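Long-range contact in putative Lipoprotein (Shewanella oneidensis, PDB 3U24), which is of unknown function but binds zinc and, as a DUF885 member of the peptidase MA clan, may be a zinc-dependent peptidase: residues Gln417-Ser421 against Leu556-Ser560. Residues are numbered along the deposited sequence.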
loop_
_atom_site.group_PDB
_atom_site.type_symbol
_atom_site.label_atom_id
_atom_site.label_comp_id
_atom_site.label_asym_id
_atom_site.label_seq_id
_atom_site.Cartn_x
_atom_site.Cartn_y
_atom_site.Cartn_z
ATOM N N GLN A 417 -15.069 4.448 4.106
ATOM C CA GLN A 417 -14.826 4.671 2.699
ATOM C C GLN A 417 -15.067 3.394 1.879
ATOM O O GLN A 417 -15.554 3.478 0.743
ATOM C CB GLN A 417 -13.397 5.187 2.485
ATOM C CG GLN A 417 -13.081 5.623 1.048
ATOM C CD GLN A 417 -12.417 4.547 0.170
ATOM O OE1 GLN A 417 -12.777 4.376 -1.011
ATOM N NE2 GLN A 417 -11.427 3.875 0.706
ATOM N N LEU A 418 -14.727 2.228 2.437
ATOM C CA LEU A 418 -14.988 0.961 1.733
ATOM C C LEU A 418 -16.490 0.714 1.578
ATOM O O LEU A 418 -16.935 0.311 0.531
ATOM C CB LEU A 418 -14.361 -0.230 2.477
ATOM C CG LEU A 418 -14.731 -1.679 2.076
ATOM C CD1 LEU A 418 -14.167 -2.039 0.698
ATOM C CD2 LEU A 418 -14.191 -2.656 3.123
ATOM N N VAL A 419 -17.262 0.913 2.633
ATOM C CA VAL A 419 -18.715 0.792 2.532
ATOM C C VAL A 419 -19.265 1.732 1.451
ATOM O O VAL A 419 -20.049 1.311 0.594
ATOM C CB VAL A 419 -19.425 1.054 3.871
ATOM C CG1 VAL A 419 -20.954 1.090 3.663
ATOM C CG2 VAL A 419 -19.031 -0.011 4.881
ATOM N N TYR A 420 -18.840 2.994 1.453
ATOM C CA TYR A 420 -19.317 3.908 0.439
ATOM C C TYR A 420 -18.935 3.420 -0.957
ATOM O O TYR A 420 -19.786 3.422 -1.839
ATOM C CB TYR A 420 -18.906 5.357 0.697
ATOM C CG TYR A 420 -19.895 6.098 1.609
ATOM C CD1 TYR A 420 -19.856 5.940 2.955
ATOM C CD2 TYR A 420 -20.864 6.928 1.091
ATOM C CE1 TYR A 420 -20.746 6.592 3.779
ATOM C CE2 TYR A 420 -21.797 7.576 1.899
ATOM C CZ TYR A 420 -21.728 7.410 3.248
ATOM O OH TYR A 420 -22.572 8.067 4.104
ATOM N N SER A 421 -17.714 2.908 -1.127
ATOM C CA SER A 421 -17.295 2.393 -2.441
ATOM C C SER A 421 -18.037 1.127 -2.861
ATOM O O SER A 421 -18.035 0.794 -4.020
ATOM C CB SER A 421 -15.800 2.055 -2.471
ATOM O OG SER A 421 -15.594 0.925 -1.657
ATOM N N LEU A 556 -17.289 10.446 -1.444
ATOM C CA LEU A 556 -17.124 9.024 -1.291
ATOM C C LEU A 556 -17.936 8.213 -2.304
ATOM O O LEU A 556 -17.781 7.000 -2.357
ATOM C CB LEU A 556 -17.487 8.577 0.115
ATOM C CG LEU A 556 -16.674 9.176 1.253
ATOM C CD1 LEU A 556 -17.382 9.013 2.583
ATOM C CD2 LEU A 556 -15.272 8.564 1.267
ATOM N N SER A 557 -18.728 8.851 -3.149
ATOM C CA SER A 557 -19.688 8.109 -3.984
ATOM C C SER A 557 -19.032 7.560 -5.228
ATOM O O SER A 557 -19.583 6.690 -5.837
ATOM C CB SER A 557 -20.890 8.981 -4.410
ATOM O OG SER A 557 -20.496 10.080 -5.228
ATOM N N TYR A 558 -17.844 8.034 -5.581
ATOM C CA TYR A 558 -17.154 7.593 -6.787
ATOM C C TYR A 558 -16.261 6.364 -6.563
ATOM O O TYR A 558 -15.732 5.799 -7.521
ATOM C CB TYR A 558 -16.300 8.759 -7.317
ATOM C CG TYR A 558 -17.131 9.961 -7.698
ATOM C CD1 TYR A 558 -17.678 10.061 -8.966
ATOM C CD2 TYR A 558 -17.414 10.948 -6.797
ATOM C CE1 TYR A 558 -18.447 11.134 -9.329
ATOM C CE2 TYR A 558 -18.190 12.034 -7.150
ATOM C CZ TYR A 558 -18.686 12.123 -8.416
ATOM O OH TYR A 558 -19.476 13.189 -8.784
ATOM N N GLY A 559 -16.089 5.954 -5.314
ATOM C CA GLY A 559 -15.153 4.878 -5.000
ATOM C C GLY A 559 -13.704 5.333 -5.133
ATOM O O GLY A 559 -13.407 6.528 -5.154
ATOM N N SER A 560 -12.819 4.363 -5.304
ATOM C CA SER A 560 -11.378 4.565 -5.229
ATOM C C SER A 560 -10.740 5.159 -6.516
ATOM O O SER A 560 -9.745 4.667 -7.020
ATOM C CB SER A 560 -10.749 3.210 -4.845
ATOM O OG SER A 560 -11.379 2.720 -3.618
HETATM O O HOH W 1 -15.320 5.611 -1.618
HETATM O O HOH W 2 -12.188 0.930 -2.235
#
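Helix 414-423, whose first residue, His414, is a zinc ligand together with His408 and Glu439, packs here against the loop joining helix 548-555 to helix 563-571. The CA-to-CB bond of Gln417 points sideways to the loop, but the end of the side chain comes nearer. Gln417 CG lies 3.7 Å from Leu556 CD2. Water 1 lies 2.9 Å from both Gln417 OE1 and Leu556 O and can donate to either, though it has more acceptors in reach than protons. A weak bond may also reach Gln417 OE1 from Ser560 OG (3.4 Å). Tyr420 points at the loop: its CB lies 3.6 Å from Leu556 CB, and Leu556 CD1 sits over the ring face in a CH-pi contact, 4.1 Å from the centroid. The phenol end is held separately, by Thr341 O. The backbones come closest at Ser421 and Gly559, their CA atoms 4.2 Å apart, with Ser421 CB 3.8 Å from Gly559 CA; Gly559 has positive phi, a conformation glycine adopts readily. Ser421 OG turns back to bond Leu418 O (2.6 Å), and water 2 lies 2.4 Å from Ser560 OG and bonds Ser421 OG weakly at 3.5 Å. Trp441 and Val438 of helix 435-451 border the contact. Packing of Leu556 on Tyr420 and Gln417, and of Ser421 on Gly559, thus makes the direct contact, whereas the polar links are water-mediated or weak; the Gln417 side chain is about 9 Å from the bound zinc.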